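Carboxyvinyl-carboxyphosphonate phosphorylmutase (Bacillus anthracis, PDB 4IQD) belongs to the phosphoenolpyruvate phosphomutase family, whose members are built on a TIM-barrel fold. Local coordinates at residues I178-A181 and N182-K186; A253-N256 and V257-I261. All coordinates share one frame; numbering follows the deposited sequence. Where two conformers were deposited one is given.

Overall arrangement
Both contacts are short lengths of a single helix, met in series along the chain: contact 1 in helix 174-187, contact 2 later in helix 245-264. Their centres lie about 47 Å apart, on opposite sides of the chain's centre, and their nearest atoms are about 34 Å from each other, so they do not touch. Contact 1 sits in the helical layer around the barrel, on the helix linking parallel strands 161-166 and 191-194. Contact 2 belongs to the helix that follows strand 239-242 and packs against the second subunit. Contact 1 thus lies where a helix packs against its own chain, contact 2 where a helix meets the second subunit.

Contact 1: I178-A181 and N182-K186; sequences IERA and NAYVK
With CG anti to the carbonyl carbon in both Arg180 (chi1 -80°) and Tyr184 (chi1 -59°), the two side chains run abreast as they leave the helix. The arginine chain then runs extended from CG to NE, which carries its guanidinium to the level of the phenol oxygen. There Arg180 NH1 donates to Tyr184 OH over 2.8 Å; the oxygen lies at the guanidinium edge, close to its plane, while ring and guanidinium planes are 49° apart. Below this bond the aliphatic part of the arginine runs alongside the phenol, Arg180 CD coming to 3.4 Å from Tyr184 OH. Arg180 O sits off-centre over one face of the ring and also accepts Tyr184 N at 3.0 Å. Asp125 binds the same phenol oxygen, and Val141 O takes Arg180 NH2, so both polar ends are gripped from outside the helix.

On another side of the turn, Asn182 lies beside Ile178, its ND2 3.7 Å from Ile178 CG2. That amide nitrogen bonds to Lys209 O, while Ile178 and Ala181 pack on Phe206 of helix 200-209. This i to i+4 Arg-Tyr pair, laid over regular helical bonds such as Val185 N to Ala181 O (3.0 Å), belongs to the helix of a beta-alpha-beta crossover in a TIM barrel.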
loop_
_atom_site.group_PDB
_atom_site.type_symbol
_atom_site.label_atom_id
_atom_site.label_comp_id
_atom_site.label_asym_id
_atom_site.label_seq_id
_atom_site.Cartn_x
_atom_site.Cartn_y
_atom_site.Cartn_z
ATOM N N ILE A 178 8.245 30.210 -18.770
ATOM C CA ILE A 178 9.662 30.522 -18.606
ATOM C C ILE A 178 9.858 31.624 -17.576
ATOM O O ILE A 178 10.760 31.552 -16.737
ATOM C CB ILE A 178 10.311 30.934 -19.942
ATOM C CG1 ILE A 178 10.450 29.716 -20.855
ATOM C CG2 ILE A 178 11.671 31.579 -19.710
ATOM C CD1 ILE A 178 11.094 30.017 -22.191
ATOM N N GLU A 179 9.005 32.642 -17.640
ATOM C CA GLU A 179 9.057 33.744 -16.687
ATOM C C GLU A 179 8.774 33.260 -15.270
ATOM O O GLU A 179 9.525 33.567 -14.346
ATOM C CB GLU A 179 8.073 34.850 -17.076
ATOM C CG GLU A 179 8.542 35.723 -18.231
ATOM C CD GLU A 179 9.732 36.590 -17.863
ATOM O OE1 GLU A 179 10.776 36.490 -18.542
ATOM O OE2 GLU A 179 9.621 37.375 -16.898
ATOM N N ARG A 180 7.690 32.506 -15.106
ATOM C CA ARG A 180 7.341 31.941 -13.808
ATOM C C ARG A 180 8.491 31.102 -13.279
ATOM O O ARG A 180 8.931 31.291 -12.151
ATOM C CB ARG A 180 6.090 31.070 -13.907
ATOM C CG ARG A 180 4.776 31.827 -13.930
ATOM C CD ARG A 180 3.620 30.858 -13.749
ATOM N NE ARG A 180 2.324 31.520 -13.665
ATOM C CZ ARG A 180 1.732 31.872 -12.527
ATOM N NH1 ARG A 180 2.320 31.637 -11.365
ATOM N NH2 ARG A 180 0.549 32.466 -12.553
ATOM N N ALA A 181 8.984 30.202 -14.124
ATOM C CA ALA A 181 10.065 29.289 -13.763
ATOM C C ALA A 181 11.289 30.002 -13.196
ATOM O O ALA A 181 11.762 29.660 -12.116
ATOM C CB ALA A 181 10.460 28.439 -14.966
ATOM N N ASN A 182 11.790 30.996 -13.921
ATOM C CA ASN A 182 12.974 31.728 -13.486
ATOM C C ASN A 182 12.753 32.488 -12.184
ATOM O O ASN A 182 13.699 32.758 -11.444
ATOM C CB ASN A 182 13.455 32.682 -14.580
ATOM C CG ASN A 182 14.136 31.961 -15.728
ATOM O OD1 ASN A 182 14.813 30.953 -15.531
ATOM N ND2 ASN A 182 13.958 32.479 -16.939
ATOM N N ALA A 183 11.500 32.834 -11.910
ATOM C CA ALA A 183 11.157 33.507 -10.666
ATOM C C ALA A 183 11.248 32.528 -9.511
ATOM O O ALA A 183 11.813 32.836 -8.463
ATOM C CB ALA A 183 9.764 34.090 -10.747
ATOM N N TYR A 184 10.688 31.342 -9.716
ATOM C CA TYR A 184 10.686 30.304 -8.700
ATOM C C TYR A 184 12.117 29.890 -8.374
ATOM O O TYR A 184 12.437 29.576 -7.229
ATOM C CB TYR A 184 9.896 29.088 -9.182
ATOM C CG TYR A 184 8.448 29.360 -9.537
ATOM C CD1 TYR A 184 7.764 30.452 -9.015
ATOM C CD2 TYR A 184 7.760 28.509 -10.392
ATOM C CE1 TYR A 184 6.437 30.688 -9.344
ATOM C CE2 TYR A 184 6.439 28.737 -10.726
ATOM C CZ TYR A 184 5.781 29.825 -10.201
ATOM O OH TYR A 184 4.465 30.043 -10.540
ATOM N N VAL A 185 12.973 29.906 -9.390
ATOM C CA VAL A 185 14.377 29.548 -9.223
ATOM C C VAL A 185 15.109 30.553 -8.343
ATOM O O VAL A 185 15.798 30.176 -7.399
ATOM C CB VAL A 185 15.102 29.448 -10.579
ATOM C CG1 VAL A 185 16.601 29.287 -10.370
ATOM C CG2 VAL A 185 14.546 28.293 -11.389
ATOM N N LYS A 186 14.952 31.837 -8.644
ATOM C CA LYS A 186 15.610 32.863 -7.849
ATOM C C LYS A 186 15.035 32.899 -6.437
ATOM O O LYS A 186 15.685 33.366 -5.503
ATOM C CB LYS A 186 15.496 34.233 -8.518
ATOM C CG LYS A 186 14.436 35.143 -7.935
ATOM C CD LYS A 186 14.696 36.578 -8.348
ATOM C CE LYS A 186 16.113 36.994 -7.973
ATOM N NZ LYS A 186 16.431 38.384 -8.402
#

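Contact 2: A253-N256 and V257-I261; sequences AYEN and VFTLI
Apolar contact comes from Tyr254 and Phe258, one helical turn apart: Tyr254 CB meets Phe258 CE2 at 3.6 Å, and Tyr254 CA lies over one face of the phenylalanine ring, nearer its border than its middle. The contact is therefore made by the root of the tyrosine side chain, while the phenol extends away from Phe258.

A separate contact sets a methyl against backbone carbonyl oxygens: Val257 turns CG1 between its own backbone N and carbonyl carbon (chi1 74°), placing it 3.3 Å from both Ala253 O and Tyr254 O.

The polar contacts are the backbone bonds of the helix, joined by one side-chain hydroxyl. Phe258 N reaches Tyr254 O at 2.8 Å, and Leu260 N reaches Asn256 O at 3.2 Å. Glu255 O accepts Thr259 N at 3.0 Å, and Thr259 OG1 also points back to this carbonyl, although its modelled separation is too short to be reliable.

Packing across the dimer takes up the apolar side: Tyr254 rests on Val44, Val257 on Thr245 and Phe258 on Ala41, all three partners belonging to the second subunit. This is regular i to i+4 helical packing on helix 245-264, which follows strand 239-242 of the TIM barrel and forms part of the subunit interface.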
loop_
_atom_site.group_PDB
_atom_site.type_symbol
_atom_site.label_atom_id
_atom_site.label_comp_id
_atom_site.label_asym_id
_atom_site.label_seq_id
_atom_site.Cartn_x
_atom_site.Cartn_y
_atom_site.Cartn_z
ATOM N N ALA A 253 -2.879 -6.267 -11.855
ATOM C CA ALA A 253 -2.566 -7.598 -11.351
ATOM C C ALA A 253 -3.623 -8.111 -10.380
ATOM O O ALA A 253 -3.907 -9.305 -10.350
ATOM C CB ALA A 253 -1.190 -7.610 -10.701
ATOM N N TYR A 254 -4.202 -7.211 -9.590
ATOM C CA TYR A 254 -5.292 -7.591 -8.702
ATOM C C TYR A 254 -6.427 -8.134 -9.555
ATOM O O TYR A 254 -6.921 -9.239 -9.329
ATOM C CB TYR A 254 -5.799 -6.387 -7.907
ATOM C CG TYR A 254 -4.762 -5.701 -7.051
ATOM C CD1 TYR A 254 -3.690 -6.403 -6.519
ATOM C CD2 TYR A 254 -4.859 -4.345 -6.775
ATOM C CE1 TYR A 254 -2.744 -5.772 -5.736
ATOM C CE2 TYR A 254 -3.924 -3.708 -5.994
ATOM C CZ TYR A 254 -2.866 -4.423 -5.478
ATOM O OH TYR A 254 -1.930 -3.783 -4.700
ATOM N N GLU A 255 -6.807 -7.337 -10.549
ATOM C CA GLU A 255 -7.915 -7.624 -11.451
ATOM C C GLU A 255 -7.815 -9.004 -12.084
ATOM O O GLU A 255 -8.781 -9.763 -12.089
ATOM C CB GLU A 255 -7.969 -6.543 -12.540
ATOM C CG GLU A 255 -9.130 -6.643 -13.516
ATOM C CD GLU A 255 -9.110 -5.528 -14.556
ATOM O OE1 GLU A 255 -8.367 -4.538 -14.367
ATOM O OE2 GLU A 255 -9.835 -5.640 -15.567
ATOM N N ASN A 256 -6.637 -9.325 -12.603
ATOM C CA ASN A 256 -6.411 -10.600 -13.270
ATOM C C ASN A 256 -6.449 -11.797 -12.332
ATOM O O ASN A 256 -6.957 -12.859 -12.687
ATOM C CB ASN A 256 -5.077 -10.578 -14.017
ATOM C CG ASN A 256 -5.123 -9.720 -15.265
ATOM O OD1 ASN A 256 -6.156 -9.624 -15.925
ATOM N ND2 ASN A 256 -4.003 -9.092 -15.594
ATOM N N VAL A 257 -5.903 -11.633 -11.136
ATOM C CA VAL A 257 -5.817 -12.756 -10.219
ATOM C C VAL A 257 -7.126 -12.942 -9.456
ATOM O O VAL A 257 -7.503 -14.062 -9.119
ATOM C CB VAL A 257 -4.603 -12.638 -9.265
ATOM C CG1 VAL A 257 -4.839 -11.581 -8.203
ATOM C CG2 VAL A 257 -4.295 -13.980 -8.627
ATOM N N PHE A 258 -7.832 -11.842 -9.211
ATOM C CA PHE A 258 -9.134 -11.903 -8.560
ATOM C C PHE A 258 -10.168 -12.496 -9.500
ATOM O O PHE A 258 -11.001 -13.306 -9.093
ATOM C CB PHE A 258 -9.578 -10.511 -8.129
ATOM C CG PHE A 258 -8.792 -9.958 -6.985
ATOM C CD1 PHE A 258 -8.111 -10.800 -6.128
ATOM C CD2 PHE A 258 -8.738 -8.595 -6.763
ATOM C CE1 PHE A 258 -7.388 -10.293 -5.069
ATOM C CE2 PHE A 258 -8.015 -8.081 -5.704
ATOM C CZ PHE A 258 -7.339 -8.934 -4.857
ATOM N N THR A 259 -10.113 -12.070 -10.757
ATOM C CA THR A 259 -10.957 -12.633 -11.796
ATOM C C THR A 259 -10.761 -14.139 -11.829
ATOM O O THR A 259 -11.721 -14.903 -11.876
ATOM C CB THR A 259 -10.598 -12.049 -13.173
ATOM O OG1 THR A 259 -10.742 -10.625 -13.143
ATOM C CG2 THR A 259 -11.495 -12.616 -14.250
ATOM N N LEU A 260 -9.499 -14.550 -11.777
ATOM C CA LEU A 260 -9.127 -15.953 -11.856
ATOM C C LEU A 260 -9.687 -16.757 -10.691
ATOM O O LEU A 260 -10.263 -17.824 -10.892
ATOM C CB LEU A 260 -7.607 -16.082 -11.894
ATOM C CG LEU A 260 -7.023 -17.462 -12.191
ATOM C CD1 LEU A 260 -7.513 -17.984 -13.530
ATOM C CD2 LEU A 260 -5.512 -17.376 -12.176
ATOM N N ILE A 261 -9.519 -16.243 -9.476
ATOM C CA ILE A 261 -10.003 -16.939 -8.289
ATOM C C ILE A 261 -11.526 -17.027 -8.279
ATOM O O ILE A 261 -12.094 -18.021 -7.834
ATOM C CB ILE A 261 -9.518 -16.267 -6.985
ATOM C CG1 ILE A 261 -7.989 -16.221 -6.935
ATOM C CG2 ILE A 261 -10.041 -17.010 -5.771
ATOM C CD1 ILE A 261 -7.440 -15.571 -5.686
#